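Long-range contacts in putative aldolase (Bacteroides vulgatus ATCC 8482, PDB 3DXI), which is of unknown function but is probably an aldolase-type enzyme of the HMGL-like family, built as a TIM barrel: residues A[4-9]-A[214-219]; A[133-138]-A[163-168]; A[169-174]-A[201-206]; A[190-195]-A[226-231]; A[195-200]-A[276-281]. All blocks are in the same frame, centred on the assembly; numbering follows the deposited sequence.

Interaction 1 of 5, residues A[4-9]-A[214-219]; sequences KILDCT and FIDATI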
# COMPACT_ATOMS: atom_id res chain seq x y z
N LYS A 4 10.35 3.13 -19.43
CA LYS A 4 9.40 4.17 -19.78
C LYS A 4 8.27 4.12 -18.76
O LYS A 4 7.81 3.04 -18.38
CB LYS A 4 8.83 3.94 -21.18
CG LYS A 4 9.71 4.49 -22.30
CD LYS A 4 11.05 3.79 -22.33
CE LYS A 4 11.99 4.43 -23.34
NZ LYS A 4 13.29 3.69 -23.38
N ILE A 5 7.86 5.30 -18.30
CA ILE A 5 6.78 5.42 -17.33
C ILE A 5 5.56 6.01 -18.03
O ILE A 5 5.65 7.06 -18.67
CB ILE A 5 7.21 6.33 -16.15
CG1 ILE A 5 8.38 5.68 -15.42
CG2 ILE A 5 6.04 6.55 -15.20
CD1 ILE A 5 8.96 6.50 -14.29
N LEU A 6 4.43 5.32 -17.92
CA LEU A 6 3.19 5.75 -18.55
C LEU A 6 2.10 6.08 -17.54
O LEU A 6 1.79 5.28 -16.66
CB LEU A 6 2.69 4.67 -19.52
CG LEU A 6 1.41 4.94 -20.33
CD1 LEU A 6 1.41 4.06 -21.58
CD2 LEU A 6 0.18 4.65 -19.48
N ASP A 7 1.52 7.27 -17.68
CA ASP A 7 0.45 7.68 -16.79
C ASP A 7 -0.87 7.63 -17.56
O ASP A 7 -0.98 8.17 -18.67
CB ASP A 7 0.71 9.09 -16.26
CG ASP A 7 -0.35 9.55 -15.29
OD1 ASP A 7 -1.43 9.98 -15.74
OD2 ASP A 7 -0.12 9.46 -14.07
N CYS A 8 -1.86 6.97 -16.97
CA CYS A 8 -3.16 6.84 -17.60
C CYS A 8 -4.29 7.38 -16.73
O CYS A 8 -5.41 6.87 -16.76
CB CYS A 8 -3.44 5.37 -17.96
SG CYS A 8 -3.20 4.17 -16.62
N THR A 9 -4.01 8.44 -15.99
CA THR A 9 -4.99 9.07 -15.10
C THR A 9 -6.35 9.35 -15.75
O THR A 9 -7.38 8.88 -15.27
CB THR A 9 -4.44 10.40 -14.52
OG1 THR A 9 -3.17 10.16 -13.89
CG2 THR A 9 -5.40 10.97 -13.50
N PHE A 214 8.16 -1.08 -19.42
CA PHE A 214 7.09 -0.11 -19.16
C PHE A 214 6.36 -0.32 -17.83
O PHE A 214 6.15 -1.46 -17.40
CB PHE A 214 6.04 -0.19 -20.27
CG PHE A 214 6.29 0.72 -21.44
CD1 PHE A 214 5.74 2.00 -21.47
CD2 PHE A 214 7.03 0.29 -22.54
CE1 PHE A 214 5.91 2.84 -22.57
CE2 PHE A 214 7.21 1.11 -23.65
CZ PHE A 214 6.65 2.39 -23.67
N ILE A 215 5.97 0.77 -17.19
CA ILE A 215 5.19 0.70 -15.95
C ILE A 215 4.06 1.73 -16.04
O ILE A 215 4.29 2.87 -16.42
CB ILE A 215 6.03 1.01 -14.68
CG1 ILE A 215 7.08 -0.08 -14.45
CG2 ILE A 215 5.11 1.10 -13.46
CD1 ILE A 215 6.49 -1.45 -14.19
N ASP A 216 2.85 1.29 -15.70
CA ASP A 216 1.65 2.12 -15.70
C ASP A 216 1.31 2.58 -14.28
O ASP A 216 1.50 1.83 -13.31
CB ASP A 216 0.44 1.33 -16.23
CG ASP A 216 0.43 1.17 -17.74
OD1 ASP A 216 1.48 1.37 -18.40
OD2 ASP A 216 -0.65 0.83 -18.28
N ALA A 217 0.80 3.79 -14.16
CA ALA A 217 0.39 4.35 -12.88
C ALA A 217 -0.50 5.56 -13.17
O ALA A 217 -0.62 5.97 -14.32
CB ALA A 217 1.60 4.76 -12.06
N THR A 218 -1.13 6.11 -12.13
CA THR A 218 -1.99 7.28 -12.28
C THR A 218 -1.84 8.19 -11.06
O THR A 218 -1.46 7.72 -9.99
CB THR A 218 -3.48 6.88 -12.43
OG1 THR A 218 -3.93 6.22 -11.24
CG2 THR A 218 -3.67 5.95 -13.63
N ILE A 219 -2.13 9.48 -11.23
CA ILE A 219 -2.03 10.44 -10.14
C ILE A 219 -3.07 10.09 -9.06
O ILE A 219 -4.27 10.01 -9.33
CB ILE A 219 -2.25 11.88 -10.66
CG1 ILE A 219 -1.13 12.24 -11.65
CG2 ILE A 219 -2.30 12.87 -9.50
CD1 ILE A 219 0.28 12.17 -11.07

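Interaction 2 of 5, residues A[133-138]-A[163-168]; sequences NVMYMS and VDSFGG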
# COMPACT_ATOMS: atom_id res chain seq x y z
N ASN A 133 -2.57 -4.51 -24.00
CA ASN A 133 -2.82 -4.50 -22.56
C ASN A 133 -3.66 -5.74 -22.29
O ASN A 133 -4.89 -5.69 -22.33
CB ASN A 133 -3.56 -3.22 -22.14
CG ASN A 133 -2.60 -2.09 -21.77
OD1 ASN A 133 -1.63 -1.81 -22.49
ND2 ASN A 133 -2.88 -1.42 -20.65
N VAL A 134 -2.98 -6.86 -22.05
CA VAL A 134 -3.65 -8.14 -21.82
C VAL A 134 -4.06 -8.36 -20.38
O VAL A 134 -3.24 -8.33 -19.46
CB VAL A 134 -2.75 -9.30 -22.29
CG1 VAL A 134 -3.49 -10.64 -22.13
CG2 VAL A 134 -2.34 -9.08 -23.75
N MSE A 135 -5.36 -8.59 -20.19
CA MSE A 135 -5.94 -8.79 -18.87
C MSE A 135 -5.74 -10.18 -18.28
O MSE A 135 -5.30 -11.11 -18.96
CB MSE A 135 -7.44 -8.51 -18.94
CG MSE A 135 -7.77 -7.28 -19.76
SE MSE A 135 -9.67 -6.93 -19.93
CE MSE A 135 -10.31 -8.69 -20.39
N TYR A 136 -6.07 -10.30 -17.00
CA TYR A 136 -5.98 -11.55 -16.24
C TYR A 136 -4.65 -12.28 -16.31
O TYR A 136 -4.61 -13.47 -16.61
CB TYR A 136 -7.09 -12.50 -16.69
CG TYR A 136 -8.41 -11.81 -16.94
CD1 TYR A 136 -9.00 -10.99 -15.98
CD2 TYR A 136 -9.07 -11.97 -18.16
CE1 TYR A 136 -10.21 -10.34 -16.23
CE2 TYR A 136 -10.27 -11.33 -18.41
CZ TYR A 136 -10.84 -10.52 -17.45
OH TYR A 136 -12.04 -9.90 -17.72
N MSE A 137 -3.56 -11.59 -16.01
CA MSE A 137 -2.25 -12.22 -16.03
C MSE A 137 -2.20 -13.34 -14.99
O MSE A 137 -1.33 -14.20 -15.04
CB MSE A 137 -1.16 -11.19 -15.75
CG MSE A 137 -1.21 -10.58 -14.35
SE MSE A 137 -0.00 -9.06 -14.17
CE MSE A 137 1.67 -10.04 -14.07
N SER A 138 -3.14 -13.33 -14.05
CA SER A 138 -3.18 -14.36 -13.00
C SER A 138 -3.75 -15.68 -13.53
O SER A 138 -3.81 -16.67 -12.79
CB SER A 138 -4.06 -13.90 -11.84
OG SER A 138 -5.42 -13.85 -12.23
N VAL A 163 -1.42 -6.99 -17.27
CA VAL A 163 -2.37 -6.33 -16.38
C VAL A 163 -2.83 -7.13 -15.16
O VAL A 163 -3.44 -8.20 -15.29
CB VAL A 163 -3.61 -5.87 -17.16
CG1 VAL A 163 -4.57 -5.11 -16.26
CG2 VAL A 163 -3.19 -5.01 -18.34
N ASP A 164 -2.52 -6.60 -13.98
CA ASP A 164 -2.89 -7.20 -12.70
C ASP A 164 -4.38 -6.85 -12.50
O ASP A 164 -4.74 -6.07 -11.63
CB ASP A 164 -2.01 -6.57 -11.60
CG ASP A 164 -2.42 -6.98 -10.19
OD1 ASP A 164 -2.94 -8.10 -10.01
OD2 ASP A 164 -2.18 -6.18 -9.26
N SER A 165 -5.22 -7.46 -13.34
CA SER A 165 -6.66 -7.22 -13.35
C SER A 165 -7.40 -7.25 -12.02
O SER A 165 -8.21 -6.37 -11.73
CB SER A 165 -7.34 -8.19 -14.33
OG SER A 165 -7.00 -7.88 -15.67
N PHE A 166 -7.12 -8.26 -11.20
CA PHE A 166 -7.79 -8.39 -9.91
C PHE A 166 -7.10 -7.65 -8.77
O PHE A 166 -7.70 -7.44 -7.71
CB PHE A 166 -7.92 -9.88 -9.56
CG PHE A 166 -8.65 -10.69 -10.60
CD1 PHE A 166 -9.93 -10.33 -11.01
CD2 PHE A 166 -8.05 -11.81 -11.16
CE1 PHE A 166 -10.60 -11.08 -11.97
CE2 PHE A 166 -8.71 -12.56 -12.12
CZ PHE A 166 -9.99 -12.20 -12.53
N GLY A 167 -5.85 -7.27 -8.98
CA GLY A 167 -5.11 -6.57 -7.94
C GLY A 167 -4.69 -7.54 -6.85
O GLY A 167 -4.64 -7.19 -5.67
N GLY A 168 -4.40 -8.78 -7.26
CA GLY A 168 -3.99 -9.79 -6.30
C GLY A 168 -2.67 -10.46 -6.65
O GLY A 168 -2.24 -11.38 -5.96

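Interaction 3 of 5, residues A[169-174]-A[201-206]; sequences ITPKEV and LINSIT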
# COMPACT_ATOMS: atom_id res chain seq x y z
N ILE A 169 -2.03 -10.01 -7.72
CA ILE A 169 -0.75 -10.59 -8.13
C ILE A 169 0.35 -10.20 -7.13
O ILE A 169 0.39 -9.08 -6.64
CB ILE A 169 -0.37 -10.12 -9.56
CG1 ILE A 169 0.60 -11.11 -10.20
CG2 ILE A 169 0.24 -8.72 -9.53
CD1 ILE A 169 -0.04 -12.44 -10.52
N THR A 170 1.24 -11.15 -6.82
CA THR A 170 2.32 -10.92 -5.87
C THR A 170 3.66 -10.72 -6.59
O THR A 170 3.80 -11.06 -7.75
CB THR A 170 2.47 -12.10 -4.89
OG1 THR A 170 2.83 -13.28 -5.62
CG2 THR A 170 1.16 -12.34 -4.15
N PRO A 171 4.67 -10.16 -5.89
CA PRO A 171 5.99 -9.92 -6.47
C PRO A 171 6.60 -11.16 -7.11
O PRO A 171 7.15 -11.09 -8.22
CB PRO A 171 6.81 -9.43 -5.27
CG PRO A 171 5.79 -8.75 -4.43
CD PRO A 171 4.62 -9.71 -4.48
N LYS A 172 6.52 -12.30 -6.42
CA LYS A 172 7.05 -13.55 -6.96
C LYS A 172 6.40 -13.89 -8.29
O LYS A 172 7.09 -14.24 -9.25
CB LYS A 172 6.82 -14.71 -5.97
CG LYS A 172 7.34 -16.05 -6.46
CD LYS A 172 7.07 -17.17 -5.46
CE LYS A 172 7.80 -18.45 -5.86
NZ LYS A 172 7.65 -19.55 -4.86
N GLU A 173 5.08 -13.80 -8.36
CA GLU A 173 4.35 -14.10 -9.59
C GLU A 173 4.71 -13.15 -10.72
O GLU A 173 4.78 -13.58 -11.88
CB GLU A 173 2.84 -14.05 -9.34
CG GLU A 173 2.38 -15.11 -8.36
CD GLU A 173 0.94 -14.92 -7.95
OE1 GLU A 173 0.60 -13.80 -7.50
OE2 GLU A 173 0.16 -15.88 -8.07
N VAL A 174 4.93 -11.87 -10.40
CA VAL A 174 5.30 -10.89 -11.42
C VAL A 174 6.65 -11.26 -12.03
O VAL A 174 6.83 -11.19 -13.25
CB VAL A 174 5.38 -9.45 -10.84
CG1 VAL A 174 5.89 -8.49 -11.91
CG2 VAL A 174 4.00 -9.00 -10.36
N LEU A 201 3.12 -0.79 -5.76
CA LEU A 201 4.48 -0.28 -5.75
C LEU A 201 5.52 -1.40 -5.76
O LEU A 201 6.38 -1.44 -6.63
CB LEU A 201 4.74 0.62 -4.53
CG LEU A 201 6.19 1.12 -4.39
CD1 LEU A 201 6.54 2.07 -5.54
CD2 LEU A 201 6.35 1.83 -3.06
N ILE A 202 5.44 -2.32 -4.80
CA ILE A 202 6.43 -3.38 -4.74
C ILE A 202 6.43 -4.30 -5.96
O ILE A 202 7.49 -4.77 -6.38
CB ILE A 202 6.31 -4.22 -3.43
CG1 ILE A 202 7.57 -5.08 -3.27
CG2 ILE A 202 5.06 -5.09 -3.44
CD1 ILE A 202 8.88 -4.26 -3.32
N ASN A 203 5.26 -4.56 -6.54
CA ASN A 203 5.21 -5.39 -7.74
C ASN A 203 5.93 -4.65 -8.88
O ASN A 203 6.70 -5.24 -9.63
CB ASN A 203 3.77 -5.66 -8.19
CG ASN A 203 3.07 -6.72 -7.36
OD1 ASN A 203 3.70 -7.60 -6.79
ND2 ASN A 203 1.74 -6.64 -7.31
N SER A 204 5.67 -3.35 -8.99
CA SER A 204 6.28 -2.53 -10.04
C SER A 204 7.80 -2.43 -9.86
O SER A 204 8.55 -2.58 -10.82
CB SER A 204 5.66 -1.13 -10.06
OG SER A 204 4.25 -1.21 -10.24
N ILE A 205 8.25 -2.19 -8.64
CA ILE A 205 9.68 -2.11 -8.39
C ILE A 205 10.34 -3.45 -8.71
O ILE A 205 11.46 -3.50 -9.22
CB ILE A 205 9.97 -1.72 -6.92
CG1 ILE A 205 9.37 -0.34 -6.62
CG2 ILE A 205 11.48 -1.70 -6.66
CD1 ILE A 205 9.92 0.78 -7.50
N THR A 206 9.64 -4.54 -8.41
CA THR A 206 10.15 -5.89 -8.66
C THR A 206 10.35 -6.09 -10.16
O THR A 206 11.36 -6.64 -10.60
CB THR A 206 9.16 -6.96 -8.11
OG1 THR A 206 9.08 -6.85 -6.69
CG2 THR A 206 9.64 -8.36 -8.47

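Interaction 4 of 5, residues A[190-195]-A[226-231]; sequences GFHGHD and AGNLKM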
# COMPACT_ATOMS: atom_id res chain seq x y z
N GLY A 190 5.54 -4.52 -20.33
CA GLY A 190 5.10 -3.56 -19.33
C GLY A 190 4.26 -4.22 -18.25
O GLY A 190 3.84 -5.38 -18.38
N PHE A 191 4.01 -3.48 -17.17
CA PHE A 191 3.20 -3.96 -16.06
C PHE A 191 2.23 -2.88 -15.60
O PHE A 191 2.60 -1.71 -15.46
CB PHE A 191 4.09 -4.34 -14.87
CG PHE A 191 3.32 -4.74 -13.64
CD1 PHE A 191 2.58 -5.93 -13.62
CD2 PHE A 191 3.31 -3.92 -12.51
CE1 PHE A 191 1.84 -6.30 -12.49
CE2 PHE A 191 2.58 -4.28 -11.37
CZ PHE A 191 1.84 -5.47 -11.36
N HIS A 192 0.98 -3.28 -15.39
CA HIS A 192 -0.04 -2.36 -14.91
C HIS A 192 -0.64 -3.02 -13.67
O HIS A 192 -1.46 -3.93 -13.78
CB HIS A 192 -1.12 -2.12 -15.96
CG HIS A 192 -2.16 -1.12 -15.54
ND1 HIS A 192 -2.54 -0.06 -16.34
CD2 HIS A 192 -2.92 -1.04 -14.42
CE1 HIS A 192 -3.49 0.63 -15.72
NE2 HIS A 192 -3.73 0.06 -14.56
N GLY A 193 -0.22 -2.57 -12.50
CA GLY A 193 -0.72 -3.17 -11.29
C GLY A 193 -1.90 -2.45 -10.68
O GLY A 193 -2.10 -1.25 -10.89
N HIS A 194 -2.72 -3.19 -9.93
CA HIS A 194 -3.85 -2.60 -9.24
C HIS A 194 -3.50 -2.62 -7.75
O HIS A 194 -2.68 -3.44 -7.32
CB HIS A 194 -5.13 -3.36 -9.53
CG HIS A 194 -5.72 -3.05 -10.87
ND1 HIS A 194 -6.85 -3.68 -11.35
CD2 HIS A 194 -5.34 -2.17 -11.82
CE1 HIS A 194 -7.13 -3.20 -12.55
NE2 HIS A 194 -6.24 -2.28 -12.86
N ASP A 195 -4.14 -1.74 -6.99
CA ASP A 195 -3.82 -1.62 -5.57
C ASP A 195 -4.77 -2.28 -4.57
O ASP A 195 -4.83 -1.86 -3.41
CB ASP A 195 -3.66 -0.14 -5.23
CG ASP A 195 -2.32 0.18 -4.59
OD1 ASP A 195 -1.34 -0.53 -4.91
OD2 ASP A 195 -2.25 1.13 -3.79
N ALA A 226 -10.36 -0.14 -6.15
CA ALA A 226 -9.15 0.05 -5.37
C ALA A 226 -8.14 0.93 -6.11
O ALA A 226 -7.18 1.41 -5.52
CB ALA A 226 -8.53 -1.29 -5.02
N GLY A 227 -8.35 1.10 -7.40
CA GLY A 227 -7.46 1.95 -8.18
C GLY A 227 -6.16 1.34 -8.64
O GLY A 227 -5.96 0.12 -8.57
N ASN A 228 -5.27 2.20 -9.12
CA ASN A 228 -3.97 1.79 -9.64
C ASN A 228 -2.81 2.19 -8.73
O ASN A 228 -3.00 2.75 -7.65
CB ASN A 228 -3.73 2.42 -11.01
CG ASN A 228 -4.84 2.11 -11.99
OD1 ASN A 228 -5.59 2.99 -12.40
ND2 ASN A 228 -4.94 0.85 -12.38
N LEU A 229 -1.60 1.88 -9.17
CA LEU A 229 -0.41 2.27 -8.43
C LEU A 229 -0.40 3.79 -8.48
O LEU A 229 -0.66 4.37 -9.53
CB LEU A 229 0.84 1.73 -9.13
CG LEU A 229 2.19 2.37 -8.79
CD1 LEU A 229 2.49 2.23 -7.31
CD2 LEU A 229 3.27 1.70 -9.61
N LYS A 230 -0.12 4.43 -7.34
CA LYS A 230 -0.08 5.89 -7.29
C LYS A 230 1.22 6.37 -7.91
O LYS A 230 2.32 6.05 -7.43
CB LYS A 230 -0.20 6.37 -5.83
CG LYS A 230 -1.54 6.01 -5.20
CD LYS A 230 -1.77 6.71 -3.88
CE LYS A 230 -1.03 6.04 -2.74
NZ LYS A 230 -1.90 6.01 -1.54
N MSE A 231 1.10 7.13 -9.00
CA MSE A 231 2.26 7.65 -9.70
C MSE A 231 3.21 8.37 -8.75
O MSE A 231 4.42 8.20 -8.83
CB MSE A 231 1.83 8.59 -10.83
CG MSE A 231 2.99 9.21 -11.61
SE MSE A 231 4.09 7.89 -12.51
CE MSE A 231 3.05 7.71 -14.15
O HOH W 1 -1.21 1.01 -12.23
O HOH W 2 -0.23 2.93 -4.68

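Interaction 5 of 5, residues A[195-200]-A[276-281]; sequences DNLQLG and SGANNI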
# COMPACT_ATOMS: atom_id res chain seq x y z
N ASP A 195 -4.14 -1.74 -6.99
CA ASP A 195 -3.82 -1.62 -5.57
C ASP A 195 -4.77 -2.28 -4.57
O ASP A 195 -4.83 -1.86 -3.41
CB ASP A 195 -3.66 -0.14 -5.23
CG ASP A 195 -2.32 0.18 -4.59
OD1 ASP A 195 -1.34 -0.53 -4.91
OD2 ASP A 195 -2.25 1.13 -3.79
N ASN A 196 -5.48 -3.32 -4.99
CA ASN A 196 -6.40 -4.00 -4.08
C ASN A 196 -5.70 -4.45 -2.79
O ASN A 196 -6.28 -4.37 -1.71
CB ASN A 196 -7.07 -5.19 -4.77
CG ASN A 196 -8.03 -4.77 -5.85
OD1 ASN A 196 -9.24 -5.01 -5.76
ND2 ASN A 196 -7.50 -4.12 -6.89
N LEU A 197 -4.47 -4.93 -2.92
CA LEU A 197 -3.70 -5.38 -1.76
C LEU A 197 -2.53 -4.45 -1.47
O LEU A 197 -1.64 -4.76 -0.67
CB LEU A 197 -3.16 -6.79 -2.00
CG LEU A 197 -4.20 -7.91 -2.05
CD1 LEU A 197 -3.52 -9.25 -2.37
CD2 LEU A 197 -4.94 -7.98 -0.72
N GLN A 198 -2.54 -3.29 -2.12
CA GLN A 198 -1.48 -2.30 -1.98
C GLN A 198 -0.10 -2.86 -2.33
O GLN A 198 0.91 -2.50 -1.72
CB GLN A 198 -1.49 -1.70 -0.57
CG GLN A 198 -2.67 -0.75 -0.34
CD GLN A 198 -2.63 -0.07 1.02
OE1 GLN A 198 -1.65 -0.17 1.74
NE2 GLN A 198 -3.70 0.63 1.36
N LEU A 199 -0.06 -3.75 -3.32
CA LEU A 199 1.20 -4.33 -3.78
C LEU A 199 1.62 -3.67 -5.10
O LEU A 199 2.59 -4.09 -5.73
CB LEU A 199 1.05 -5.84 -3.97
CG LEU A 199 0.84 -6.71 -2.72
CD1 LEU A 199 0.70 -8.18 -3.13
CD2 LEU A 199 2.02 -6.53 -1.76
N GLY A 200 0.89 -2.64 -5.50
CA GLY A 200 1.22 -1.95 -6.74
C GLY A 200 2.66 -1.47 -6.80
O GLY A 200 3.36 -1.72 -7.78
N SER A 276 -11.65 -9.23 -2.96
CA SER A 276 -11.69 -9.54 -4.38
C SER A 276 -10.28 -9.71 -4.94
O SER A 276 -10.04 -10.56 -5.78
CB SER A 276 -12.43 -8.44 -5.16
OG SER A 276 -11.75 -7.19 -5.12
N GLY A 277 -9.35 -8.89 -4.45
CA GLY A 277 -7.98 -8.99 -4.92
C GLY A 277 -7.30 -10.30 -4.56
O GLY A 277 -6.77 -10.99 -5.43
N ALA A 278 -7.32 -10.64 -3.27
CA ALA A 278 -6.68 -11.86 -2.79
C ALA A 278 -7.31 -13.15 -3.31
O ALA A 278 -6.66 -14.19 -3.35
CB ALA A 278 -6.67 -11.88 -1.26
N ASN A 279 -8.57 -13.07 -3.71
CA ASN A 279 -9.27 -14.25 -4.21
C ASN A 279 -9.57 -14.17 -5.71
O ASN A 279 -10.39 -14.92 -6.24
CB ASN A 279 -10.54 -14.45 -3.39
CG ASN A 279 -10.24 -14.80 -1.94
OD1 ASN A 279 -9.90 -15.94 -1.63
ND2 ASN A 279 -10.32 -13.81 -1.06
N ASN A 280 -8.88 -13.27 -6.40
CA ASN A 280 -9.05 -13.09 -7.83
C ASN A 280 -10.51 -13.08 -8.27
O ASN A 280 -10.94 -13.92 -9.06
CB ASN A 280 -8.28 -14.16 -8.59
CG ASN A 280 -6.81 -14.18 -8.22
OD1 ASN A 280 -6.19 -13.13 -8.09
ND2 ASN A 280 -6.25 -15.37 -8.06
N ILE A 281 -11.26 -12.13 -7.74
CA ILE A 281 -12.66 -11.95 -8.06
C ILE A 281 -12.76 -10.51 -8.56
O ILE A 281 -12.21 -9.60 -7.94
CB ILE A 281 -13.56 -12.06 -6.81
CG1 ILE A 281 -13.34 -13.41 -6.13
CG2 ILE A 281 -15.02 -11.90 -7.21
CD1 ILE A 281 -14.20 -13.60 -4.90

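Interaction 1 of 5, residues A[4-9]-A[214-219]
Lys4 and Phe214 meet where two neighbouring parallel strands begin. Strands 4-7 and 214-217 are the first and last of the eight-stranded barrel, and their pairing closes it. Lys4 CB lies over one face of the Phe214 ring in a CH-pi contact, 3.6 Å from the ring centroid and offset toward the rim, while the amine end leads away. Tyr40 meets the ring edge to face. Leu6 and Asp216 share this side of the sheet and lie side by side, pointing the same way. Leu6 CG is anti to the backbone N (chi1 -178°), and Leu6 CD2 comes 3.7 Å from Asp216 OD1. Asp216 is held by a salt bridge to Arg105 and a hydrogen bond to His192. Leu6 N donates to Ile215 O at 2.9 Å, and Cys8 N to Ala217 O at 3.1 Å. Past the strand ends, Thr218 CG2 packs 3.5 Å from Cys8 SG. Asp7, on the other side of the sheet, forms an Asx turn: Thr9 N reaches Asp7 OD1 at 3.0 Å from above the carboxylate plane. Thr9 OG1 donates to the syn side of the same oxygen and accepts from Ile219 N at 2.9 Å in a nearly straight bond. Tyr29 OH is also hydrogen-bonded to Asp7 OD1. Donating one bond and accepting one fixes the Thr9 hydroxyl's rotation and links the start of helix 9-13 to the loop after strand 214-217.

Interaction 2 of 5, residues A[133-138]-A[163-168]
Tyr136 and Ser165 meet in the loops that follow strands 129-134 and 159-163, at the C-terminal end of the TIM barrel. The strands still pair at their ends, where Val163 N donates to Val134 O at 3.1 Å. Beyond this the side chain of Ser165 takes over. Its OG is anti to the carbonyl carbon (chi1 -69°) and accepts from Tyr136 N at 2.9 Å in an almost straight bond. Ser165 CB also touches the Tyr136 ring, 3.6 Å from CD1. Met135 CB stands over the centre of one face of the Tyr136 ring, and Lys139 makes a cation-pi contact with that ring. Tyr136 and Phe166 run nearly parallel, their planes 24° apart. The rings are slid so far that they barely overlap, and their centroids are 5.7 Å apart. The nearest atoms are Tyr136 CD1 and Phe166 CZ at 3.8 Å.

Met137, a selenomethionine in the model, points at the other loop. Its CG sits between the backbone N and the carbonyl carbon (chi1 65°) and lies 3.4 Å from Val163 O. The selenium atom of Met137 then reaches Asp164 N at 3.5 Å. A weak bond from Met137 N to Val163 O runs alongside. Asp164 is the centre of an inverse gamma turn, and its OD2 accepts from His194 N. Ser138 OG closes the contact in the plane of the Phe166 ring, at its edge, 3.5 Å from both CD2 and CE2.

Interaction 3 of 5, residues A[169-174]-A[201-206]
Asn203 and Pro171 carry most of this contact between two helices of the barrel's outer layer. Pro171 starts helix 171-184, and Asn203 lies in the first turns of helix 200-209. Asn203 CG is anti to the carbonyl carbon (chi1 -77°), and the amide at its end reaches the loop before the other helix. Asn203 ND2 donates to Ile169 O at 2.9 Å. The donor stands above the carbonyl plane, 45° out of it. On the other side of the amide, Asn203 OD1 lies 2.9 Å from Pro171 N. It also meets Pro171 CD at 3.3 Å, the two side chains crossing at about a right angle. Val174 CG2 packs against the amide as well, 3.8 Å from Asn203 OD1.

The Pro171 ring packs against helix 200-209. Its CG is 3.9 Å from Ile202 CG2, and its CB is 3.7 Å from Thr206 OG1. That hydroxyl turns back to donate to Ile202 O. Pro171 and Ile202 also pack on Ile202 of the second subunit, so the pair sits at the dimer interface. At the helix start, Glu173 OE1 takes bonds from Thr170 N and Thr170 OG1. Asn203 therefore uses its amide in two ways. ND2 pins the loop by a real bond, while OD1 rests against Pro171, whose N has no hydrogen to give, so the polar grip comes from ND2 and the rest is packing.

Interaction 4 of 5, residues A[190-195]-A[226-231]
Asp195 and Gly227 share the one clear direct hydrogen bond here. Asp195 N donates to Gly227 O at 3.0 Å, from above the carbonyl plane. Both loops lie at the C-terminal end of the barrel, after strands 189-192 and 214-217.

Two waters bridge the loops, one between backbones, the other from the Asp195 carboxylate to Lys230 N. The first donates to Gly193 O at 2.8 Å and accepts from Leu229 N at 3.2 Å. The second lies 2.8 Å from Asp195 OD2 and accepts from Lys230 N at 3.1 Å.

Among the side chains, the Asn228 amide comes up to the edge of the His192 ring, in its plane, beside NE2. Ring and amide planes are 78° apart. His192 CG is anti to the backbone N (chi1 -177°), and its ND1 is hydrogen-bonded to Asp216. His194 lies alongside Asn228, pointing the same way.

Ala226 CB packs 3.9 Å from Asp195 C.

Asp195 OD1 is held by Gly200 N, and a water lies at OD2. Lys230 NZ, 5.4 Å from Asp195 OD2, is not in contact but may still steady the negative charge.

Interaction 5 of 5, residues A[195-200]-A[276-281]
Asn196 and Leu197, the middle residues of a type I beta turn, rest on the end of helix 271-278, which a Schellman motif closes. The turn, in the loop between strand 189-192 and helix 200-209 at the C-terminal end of the barrel, runs from Asp195 to Gln198. Gln198 N donates to Asp195 O at 3.0 Å. The turn faces the last helical turn at Gly277 and Ala278. Asn196 CB points at the helix and lies 3.9 Å from Gly277 CA. Gly277 has no side chain, so the two backbones can come close here. The amide of Asn196 lies near Ser276, whose OG is hydrogen-bonded to Tyr273 O. Leu197 CG is anti to the carbonyl carbon (chi1 -68°). One branch of the residue, CD1, does the touching, 4.1 Å from Ala278 CA and 4.3 Å from Ala278 CB. Leu197 also packs on Leu233 of the second subunit. The contact is small and apolar in the main.

Each partner is braced from within. Asp195 OD1 accepts from Gly200 N at 3.1 Å, nearly in line with its C-O bond, tying the turn to helix 200-209. On the other side Ile281 N donates to Ser276 O at 2.8 Å, and Asn280 N to Gly277 O at 3.3 Å. Asn280 has a positive phi of 44° and packs on Phe166. A positive phi at this C-prime residue, with these two bonds, is the signature of the Schellman motif at a helix C-terminus.

Overall arrangement
From the N terminus, interaction 1 opens first and closes the longest loop, joining the first barrel strand to the last. Interactions 2 and 3 lie within that loop, one after the other. Interaction 2 links the ends of strands 129-134 and 159-163, and interaction 3 links helices 171-184 and 200-209. Interaction 4 starts inside the loops of 1 and 3 and ends beyond both, so it crosses them. It ties strand 189-192 to the loop before helix 231-241. Interaction 5 shares Asp195 with interaction 4, crosses 1, 3 and 4, and brings in helix 271-278. Interactions 3, 4 and 5 also touch the second subunit.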